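Local coordinates for protein D-alanine--D-alanine ligase (Coxiella burnetii, PDB 3TQT) that catalyses the ATP-dependent joining of two D-alanine molecules into D-alanyl-D-alanine, a building block for the peptidoglycan of the bacterial cell wall, at residues A[144-148]-A[314-318]; A[230-234]-A[283-288]; A[12-18]-A[43-48]. All coordinates share one frame; numbering follows the deposited sequence.

Contact 1: A[144-148]-A[314-318]; sequences TKTVL and VNEIN
Leu148 lays its CD1 methyl against CG1 of Val314, 3.6 Å away, the two side chains crossing at about a right angle. The same methyl meets CD1 of Ile317 tip to tip at 4.0 Å, while Thr144, one turn earlier on the helix, brings CG2 to 3.8 Å from CD1 of Ile317. Thr144 and Leu148 are four residues apart, so both point at the strand, and Val314 and Ile317 answer from it. In Thr144, chi1 of -43° sets OG1 beside the backbone N and leaves CG2 anti to that N, aimed at the isoleucine. OG1 is hydrogen-bonded to Val137 O and accepts from a water, which in turn accepts from Ile317 N at 2.9 Å. A threonine suits this place because it supplies a methyl to the apolar patch and a hydroxyl to the bridging water.

Lys145 forms the polar flank. Its chain is extended beyond CG, and NZ donates to Asn315 OD1 at 3.2 Å, tilted 27° from the carbonyl plane. The ammonium group is also salt-bridged to Glu222, a predicted ATP-binding residue, and bonded to Val156 O, so a buried charge has three partners. Strand 312-318 bulges here: the backbones of Asn315 and Glu316 both pair with Asp303, a classic beta bulge. Glu316 points away from the helix; Glu316 and Asn318 are predicted magnesium ligands.

The contact thus sets helix 141-150 across strand 312-318 of the five-stranded ATP-grasp sheet, their segment axes 9.3 Å apart. Strand 298-306 lies alongside, helix 277-293 touches Leu148, Val314 and Ile317 through Ala290 and Ile286, and Thr146 and Val147 pack against the second subunit.

Contact 2: A[230-234]-A[283-288]; sequences IECAV and IQQIAI
Ala287 offers the helix's smallest side chain to the strand, and two larger groups settle round it: CG2 of Val234 at 3.6 Å and SG of Cys232 at 3.7 Å. Because the methyl projects so little, the helix can come down close, with the segment axes 8.6 Å apart, and the two strand residues lodge against it as neighbouring bumps. Cys232 turns SG anti to its backbone N (chi1 -177°), which carries the sulfur toward the helix, where it also skirts CA of Gln284 at 4.2 Å.

One turn earlier, Ile283 provides the large knob. Its CG2 branch rests 3.9 Å from CB of Cys232, and the longer arm, ending in CD1, runs on toward Ile230. There CD1 presses on CG2 of Ile230 at 3.4 Å, tighter than usual for two carbons, the side chains crossing at about a right angle. A branched isoleucine fits because each arm meets a different strand residue. Alternation does the sorting on the strand: Ile230, Cys232 and Val234 face the helix, whereas Glu231 and Ala233 point away, where helix 328-335 touches them. The amide of Gln284 lies at the border and bonds through NE2 to Ser243 O on strand 241-249.

With its N-to-C direction at 53° to the strand segment, helix 277-293 packs on one face of the antiparallel sheet. Such an apolar layer of helix on antiparallel sheet is as in the alpha+beta ATP-grasp fold, whose other face here carries Glu231, part of the predicted ATP-binding region.

Contact 3: A[12-18]-A[43-48]; sequences GGQSTEH and FIDHVG
A parallel beta bridge with an aromatic cluster beside it joins the ends of two neighbouring strands, 5-12 and 37-44, in the N-terminal domain, whose family belongs to the Rossmann-like clan. Gly12 pairs with Ile44 where both strands run out into loops, linked through helix 18-31 as a beta-alpha-beta unit. Gly13 N donates to Ile44 O at 2.7 Å in a nearly straight bond (175°), and His18 NE2 adds a weak bond to the same oxygen. Glycines suit the turn-off: Gly12 CA lies 3.5 Å from Ile44 O in a CA-H...O contact and 4.1 Å from Phe43 CE1, and both Gly12 and Gly13 have positive phi.

His18 opens the helix and places its ring between the segments, its CG anti to the backbone N. The His46 ring lies over one of its faces, centroids 3.8 Å apart and planes at 28°, while Gly12 CA sits over the rim of the opposite face. Phe43 meets His18 rim to rim, the planes at 77°, with CE1 of the phenylalanine 3.5 Å from CE1 of the histidine. The flat histidine is thus held between His46 and the glycine.

Turns shape both loops. Ser15 OG accepts from Glu17 N in an ST turn just before the helix, and Asp45 OD1 accepts from Val47 N in an Asx turn; Asp45 is also salt-bridged to Arg49. Gln14 stretches along the second loop, its amide carrying a hydrogen bond from NE2 to Asn124 of the second subunit. Its length lets it lie against the loop and still reach the other subunit; along the loop its CG lies 3.4 Å from His46 O and its CD 3.5 Å from Gly48 N.

From the N terminus, contact 3 comes first, closing a short loop of the N-terminal domain in which strand 5-12 leads through helix 18-31 to strand 37-44. It is complete before contact 1 opens at helix 141-150. Contact 1 then spans a loop of 165 residues, ending on strand 312-318, and contact 2 is nested inside it, joining strand 228-236 to helix 277-293. Contacts 1 and 2 serve the same ATP-grasp sheet and touch where Val314 CG2 meets Ile286 CG2 at 3.6 Å. Contact 3 lies across the chain's centre, about 26 Å from contact 1 between centres; both of these reach the second subunit.

Contact 1: A[144-148]-A[314-318]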
loop_
_atom_site.group_PDB
_atom_site.type_symbol
_atom_site.label_atom_id
_atom_site.label_comp_id
_atom_site.label_asym_id
_atom_site.label_seq_id
_atom_site.Cartn_x
_atom_site.Cartn_y
_atom_site.Cartn_z
ATOM N N THR A 144 0.880 -10.095 5.949
ATOM C CA THR A 144 -0.140 -10.957 5.355
ATOM C C THR A 144 -0.652 -11.947 6.393
ATOM O O THR A 144 -1.858 -12.095 6.597
ATOM C CB THR A 144 0.413 -11.804 4.177
ATOM O OG1 THR A 144 1.255 -11.006 3.345
ATOM C CG2 THR A 144 -0.737 -12.363 3.350
ATOM N N LYS A 145 0.278 -12.625 7.057
ATOM C CA LYS A 145 -0.105 -13.629 8.041
ATOM C C LYS A 145 -0.834 -13.027 9.225
ATOM O O LYS A 145 -1.730 -13.655 9.788
ATOM C CB LYS A 145 1.112 -14.430 8.501
ATOM C CG LYS A 145 1.560 -15.445 7.463
ATOM C CD LYS A 145 2.814 -16.161 7.932
ATOM C CE LYS A 145 3.270 -17.161 6.895
ATOM N NZ LYS A 145 4.259 -18.061 7.510
ATOM N N THR A 146 -0.470 -11.801 9.590
ATOM C CA THR A 146 -1.133 -11.132 10.694
ATOM C C THR A 146 -2.607 -10.974 10.346
ATOM O O THR A 146 -3.491 -11.271 11.152
ATOM C CB THR A 146 -0.536 -9.734 10.925
ATOM O OG1 THR A 146 0.816 -9.869 11.371
ATOM C CG2 THR A 146 -1.339 -8.966 11.975
ATOM N N VAL A 147 -2.865 -10.503 9.133
ATOM C CA VAL A 147 -4.227 -10.239 8.710
ATOM C C VAL A 147 -4.989 -11.558 8.565
ATOM O O VAL A 147 -6.132 -11.674 9.016
ATOM C CB VAL A 147 -4.247 -9.414 7.413
ATOM C CG1 VAL A 147 -5.645 -9.357 6.841
ATOM C CG2 VAL A 147 -3.689 -8.005 7.686
ATOM N N LEU A 148 -4.344 -12.559 7.968
ATOM C CA LEU A 148 -4.987 -13.858 7.786
ATOM C C LEU A 148 -5.333 -14.490 9.118
ATOM O O LEU A 148 -6.461 -14.937 9.336
ATOM C CB LEU A 148 -4.101 -14.804 6.980
ATOM C CG LEU A 148 -3.903 -14.358 5.526
ATOM C CD1 LEU A 148 -2.934 -15.300 4.804
ATOM C CD2 LEU A 148 -5.249 -14.284 4.823
ATOM N N VAL A 314 -1.814 -21.586 4.990
ATOM C CA VAL A 314 -1.391 -20.571 4.043
ATOM C C VAL A 314 0.028 -20.166 4.404
ATOM O O VAL A 314 0.339 -19.949 5.573
ATOM C CB VAL A 314 -2.311 -19.330 4.056
ATOM C CG1 VAL A 314 -1.761 -18.281 3.114
ATOM C CG2 VAL A 314 -3.735 -19.710 3.660
ATOM N N ASN A 315 0.898 -20.089 3.406
ATOM C CA ASN A 315 2.216 -19.512 3.641
ATOM C C ASN A 315 2.369 -18.120 3.048
ATOM O O ASN A 315 3.038 -17.264 3.623
ATOM C CB ASN A 315 3.315 -20.398 3.078
ATOM C CG ASN A 315 4.663 -20.112 3.718
ATOM O OD1 ASN A 315 4.752 -19.900 4.935
ATOM N ND2 ASN A 315 5.714 -20.090 2.907
ATOM N N GLU A 316 1.762 -17.898 1.885
ATOM C CA GLU A 316 2.008 -16.664 1.158
ATOM C C GLU A 316 0.885 -16.396 0.158
ATOM O O GLU A 316 0.248 -17.325 -0.329
ATOM C CB GLU A 316 3.361 -16.743 0.427
ATOM C CG GLU A 316 3.720 -15.508 -0.383
ATOM C CD GLU A 316 5.162 -15.529 -0.895
ATOM O OE1 GLU A 316 5.792 -16.604 -0.877
ATOM O OE2 GLU A 316 5.666 -14.461 -1.307
ATOM N N ILE A 317 0.633 -15.119 -0.107
ATOM C CA ILE A 317 -0.247 -14.706 -1.211
ATOM C C ILE A 317 0.561 -13.845 -2.166
ATOM O O ILE A 317 1.129 -12.835 -1.762
ATOM C CB ILE A 317 -1.453 -13.886 -0.695
ATOM C CG1 ILE A 317 -2.169 -14.682 0.407
ATOM C CG2 ILE A 317 -2.413 -13.522 -1.875
ATOM C CD1 ILE A 317 -3.312 -13.946 1.064
ATOM N N ASN A 318 0.612 -14.248 -3.427
ATOM C CA ASN A 318 1.405 -13.559 -4.433
ATOM C C ASN A 318 0.476 -12.850 -5.385
ATOM O O ASN A 318 -0.310 -13.510 -6.065
ATOM C CB ASN A 318 2.206 -14.571 -5.241
ATOM C CG ASN A 318 3.128 -15.374 -4.387
ATOM O OD1 ASN A 318 4.224 -14.928 -4.056
ATOM N ND2 ASN A 318 2.684 -16.563 -3.994
HETATM O O HOH W 1 2.157 -13.046 1.304
#

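Contact 2: A[230-234]-A[283-288]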
loop_
_atom_site.group_PDB
_atom_site.type_symbol
_atom_site.label_atom_id
_atom_site.label_comp_id
_atom_site.label_asym_id
_atom_site.label_seq_id
_atom_site.Cartn_x
_atom_site.Cartn_y
_atom_site.Cartn_z
ATOM N N ILE A 230 1.557 -26.583 -1.932
ATOM C CA ILE A 230 0.406 -26.611 -2.820
ATOM C C ILE A 230 0.045 -25.173 -3.159
ATOM O O ILE A 230 0.155 -24.277 -2.312
ATOM C CB ILE A 230 -0.778 -27.307 -2.140
ATOM C CG1 ILE A 230 -0.381 -28.733 -1.716
ATOM C CG2 ILE A 230 -2.011 -27.305 -3.053
ATOM C CD1 ILE A 230 0.099 -29.602 -2.853
ATOM N N GLU A 231 -0.339 -24.935 -4.406
ATOM C CA GLU A 231 -0.684 -23.589 -4.821
ATOM C C GLU A 231 -2.079 -23.583 -5.411
ATOM O O GLU A 231 -2.573 -24.608 -5.871
ATOM C CB GLU A 231 0.322 -23.074 -5.840
ATOM C CG GLU A 231 1.753 -23.145 -5.355
ATOM C CD GLU A 231 2.712 -22.549 -6.354
ATOM O OE1 GLU A 231 2.313 -22.397 -7.527
ATOM O OE2 GLU A 231 3.845 -22.215 -5.962
ATOM N N CYS A 232 -2.714 -22.421 -5.373
ATOM C CA CYS A 232 -4.056 -22.282 -5.903
ATOM C C CYS A 232 -4.197 -20.892 -6.499
ATOM O O CYS A 232 -3.860 -19.893 -5.863
ATOM C CB CYS A 232 -5.084 -22.509 -4.794
ATOM S SG CYS A 232 -6.798 -22.452 -5.343
ATOM N N ALA A 233 -4.670 -20.839 -7.737
ATOM C CA ALA A 233 -4.830 -19.579 -8.435
ATOM C C ALA A 233 -6.230 -19.068 -8.166
ATOM O O ALA A 233 -7.204 -19.790 -8.348
ATOM C CB ALA A 233 -4.616 -19.766 -9.920
ATOM N N VAL A 234 -6.318 -17.823 -7.714
ATOM C CA VAL A 234 -7.603 -17.179 -7.461
ATOM C C VAL A 234 -7.833 -16.065 -8.479
ATOM O O VAL A 234 -6.909 -15.333 -8.853
ATOM C CB VAL A 234 -7.669 -16.614 -6.032
ATOM C CG1 VAL A 234 -9.007 -15.910 -5.782
ATOM C CG2 VAL A 234 -7.461 -17.730 -5.017
ATOM N N ILE A 283 -8.294 -26.239 0.338
ATOM C CA ILE A 283 -7.351 -25.387 -0.366
ATOM C C ILE A 283 -8.096 -24.315 -1.164
ATOM O O ILE A 283 -7.791 -23.129 -1.083
ATOM C CB ILE A 283 -6.453 -26.225 -1.281
ATOM C CG1 ILE A 283 -5.537 -27.111 -0.420
ATOM C CG2 ILE A 283 -5.647 -25.312 -2.203
ATOM C CD1 ILE A 283 -4.751 -28.132 -1.193
ATOM N N GLN A 284 -9.092 -24.733 -1.927
ATOM C CA GLN A 284 -9.825 -23.789 -2.750
ATOM C C GLN A 284 -10.580 -22.773 -1.896
ATOM O O GLN A 284 -10.547 -21.573 -2.179
ATOM C CB GLN A 284 -10.747 -24.527 -3.722
ATOM C CG GLN A 284 -9.976 -25.220 -4.840
ATOM C CD GLN A 284 -10.842 -26.139 -5.672
ATOM O OE1 GLN A 284 -11.656 -26.891 -5.142
ATOM N NE2 GLN A 284 -10.674 -26.077 -6.983
ATOM N N GLN A 285 -11.229 -23.234 -0.830
ATOM C CA GLN A 285 -12.034 -22.312 -0.039
ATOM C C GLN A 285 -11.176 -21.322 0.729
ATOM O O GLN A 285 -11.513 -20.142 0.818
ATOM C CB GLN A 285 -12.965 -23.034 0.924
ATOM C CG GLN A 285 -13.929 -22.072 1.616
ATOM C CD GLN A 285 -14.887 -21.392 0.638
ATOM O OE1 GLN A 285 -15.742 -22.048 0.049
ATOM N NE2 GLN A 285 -14.738 -20.073 0.459
ATOM N N ILE A 286 -10.071 -21.805 1.277
ATOM C CA ILE A 286 -9.174 -20.952 2.041
ATOM C C ILE A 286 -8.490 -19.965 1.107
ATOM O O ILE A 286 -8.302 -18.801 1.453
ATOM C CB ILE A 286 -8.116 -21.774 2.805
ATOM C CG1 ILE A 286 -8.802 -22.647 3.861
ATOM C CG2 ILE A 286 -7.113 -20.850 3.485
ATOM C CD1 ILE A 286 -7.850 -23.537 4.610
ATOM N N ALA A 287 -8.135 -20.419 -0.087
ATOM C CA ALA A 287 -7.554 -19.489 -1.071
ATOM C C ALA A 287 -8.502 -18.314 -1.343
ATOM O O ALA A 287 -8.084 -17.150 -1.361
ATOM C CB ALA A 287 -7.195 -20.211 -2.364
ATOM N N ILE A 288 -9.778 -18.625 -1.551
ATOM C CA ILE A 288 -10.788 -17.608 -1.793
ATOM C C ILE A 288 -10.978 -16.726 -0.567
ATOM O O ILE A 288 -11.034 -15.508 -0.680
ATOM C CB ILE A 288 -12.133 -18.235 -2.181
ATOM C CG1 ILE A 288 -12.072 -18.738 -3.622
ATOM C CG2 ILE A 288 -13.249 -17.228 -2.008
ATOM C CD1 ILE A 288 -13.165 -19.731 -3.951
#

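Contact 3: A[12-18]-A[43-48]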
loop_
_atom_site.group_PDB
_atom_site.type_symbol
_atom_site.label_atom_id
_atom_site.label_comp_id
_atom_site.label_asym_id
_atom_site.label_seq_id
_atom_site.Cartn_x
_atom_site.Cartn_y
_atom_site.Cartn_z
ATOM N N GLY A 12 9.774 -5.480 -16.451
ATOM C CA GLY A 12 11.143 -5.122 -16.143
ATOM C C GLY A 12 11.202 -4.658 -14.703
ATOM O O GLY A 12 10.861 -5.406 -13.783
ATOM N N GLY A 13 11.632 -3.416 -14.516
ATOM C CA GLY A 13 11.609 -2.781 -13.212
ATOM C C GLY A 13 12.912 -2.937 -12.459
ATOM O O GLY A 13 13.758 -3.757 -12.818
ATOM N N GLN A 14 13.076 -2.127 -11.417
ATOM C CA GLN A 14 14.240 -2.227 -10.558
ATOM C C GLN A 14 13.904 -3.269 -9.503
ATOM O O GLN A 14 13.450 -2.952 -8.402
ATOM C CB GLN A 14 14.550 -0.880 -9.930
ATOM C CG GLN A 14 14.531 0.257 -10.924
ATOM C CD GLN A 14 14.975 1.562 -10.311
ATOM O OE1 GLN A 14 16.170 1.786 -10.100
ATOM N NE2 GLN A 14 14.017 2.433 -10.014
ATOM N N SER A 15 14.103 -4.523 -9.880
ATOM C CA SER A 15 13.696 -5.660 -9.080
ATOM C C SER A 15 14.553 -6.815 -9.543
ATOM O O SER A 15 14.915 -6.890 -10.721
ATOM C CB SER A 15 12.219 -5.974 -9.336
ATOM O OG SER A 15 11.854 -7.227 -8.795
ATOM N N THR A 16 14.886 -7.711 -8.626
ATOM C CA THR A 16 15.702 -8.861 -8.978
ATOM C C THR A 16 14.915 -9.860 -9.830
ATOM O O THR A 16 15.488 -10.789 -10.394
ATOM C CB THR A 16 16.276 -9.548 -7.725
ATOM O OG1 THR A 16 17.166 -10.600 -8.121
ATOM C CG2 THR A 16 15.155 -10.112 -6.869
ATOM N N GLU A 17 13.600 -9.668 -9.931
ATOM C CA GLU A 17 12.796 -10.532 -10.792
ATOM C C GLU A 17 12.575 -9.906 -12.172
ATOM O O GLU A 17 11.685 -10.312 -12.907
ATOM C CB GLU A 17 11.455 -10.886 -10.148
ATOM C CG GLU A 17 11.549 -11.966 -9.081
ATOM C CD GLU A 17 11.850 -11.402 -7.710
ATOM O OE1 GLU A 17 11.126 -10.479 -7.278
ATOM O OE2 GLU A 17 12.812 -11.882 -7.067
ATOM N N HIS A 18 13.408 -8.924 -12.501
ATOM C CA HIS A 18 13.345 -8.198 -13.768
ATOM C C HIS A 18 13.204 -9.136 -14.972
ATOM O O HIS A 18 12.308 -8.969 -15.797
ATOM C CB HIS A 18 14.614 -7.356 -13.904
ATOM C CG HIS A 18 14.619 -6.417 -15.070
ATOM N ND1 HIS A 18 15.001 -6.807 -16.340
ATOM C CD2 HIS A 18 14.353 -5.093 -15.152
ATOM C CE1 HIS A 18 14.951 -5.769 -17.149
ATOM N NE2 HIS A 18 14.558 -4.713 -16.457
ATOM N N PHE A 43 8.439 -0.777 -20.839
ATOM C CA PHE A 43 9.618 -1.382 -20.245
ATOM C C PHE A 43 10.263 -0.423 -19.260
ATOM O O PHE A 43 10.549 0.717 -19.601
ATOM C CB PHE A 43 10.625 -1.755 -21.340
ATOM C CG PHE A 43 11.897 -2.357 -20.816
ATOM C CD1 PHE A 43 11.867 -3.514 -20.056
ATOM C CD2 PHE A 43 13.127 -1.768 -21.090
ATOM C CE1 PHE A 43 13.033 -4.081 -19.583
ATOM C CE2 PHE A 43 14.299 -2.327 -20.617
ATOM C CZ PHE A 43 14.254 -3.488 -19.863
ATOM N N ILE A 44 10.484 -0.894 -18.036
ATOM C CA ILE A 44 11.199 -0.122 -17.037
ATOM C C ILE A 44 12.556 -0.767 -16.899
ATOM O O ILE A 44 12.646 -1.934 -16.525
ATOM C CB ILE A 44 10.486 -0.180 -15.678
ATOM C CG1 ILE A 44 9.030 0.285 -15.832
ATOM C CG2 ILE A 44 11.252 0.632 -14.632
ATOM C CD1 ILE A 44 8.230 0.251 -14.547
ATOM N N ASP A 45 13.615 -0.030 -17.210
ATOM C CA ASP A 45 14.940 -0.632 -17.152
ATOM C C ASP A 45 15.481 -0.673 -15.728
ATOM O O ASP A 45 14.778 -0.355 -14.763
ATOM C CB ASP A 45 15.919 0.070 -18.105
ATOM C CG ASP A 45 16.274 1.479 -17.664
ATOM O OD1 ASP A 45 15.993 1.847 -16.501
ATOM O OD2 ASP A 45 16.858 2.216 -18.490
ATOM N N HIS A 46 16.739 -1.074 -15.598
ATOM C CA HIS A 46 17.316 -1.312 -14.283
ATOM C C HIS A 46 17.549 -0.055 -13.452
ATOM O O HIS A 46 17.665 -0.131 -12.224
ATOM C CB HIS A 46 18.603 -2.135 -14.399
ATOM C CG HIS A 46 18.357 -3.584 -14.685
ATOM N ND1 HIS A 46 17.743 -4.425 -13.781
ATOM C CD2 HIS A 46 18.625 -4.337 -15.777
ATOM C CE1 HIS A 46 17.655 -5.636 -14.300
ATOM N NE2 HIS A 46 18.180 -5.609 -15.512
ATOM N N VAL A 47 17.619 1.097 -14.105
ATOM C CA VAL A 47 17.744 2.352 -13.370
ATOM C C VAL A 47 16.411 3.084 -13.268
ATOM O O VAL A 47 16.354 4.220 -12.804
ATOM C CB VAL A 47 18.810 3.288 -13.976
ATOM C CG1 VAL A 47 20.170 2.603 -13.990
ATOM C CG2 VAL A 47 18.410 3.723 -15.372
ATOM N N GLY A 48 15.339 2.434 -13.707
ATOM C CA GLY A 48 14.008 2.983 -13.527
ATOM C C GLY A 48 13.534 3.904 -14.631
ATOM O O GLY A 48 12.581 4.656 -14.445
#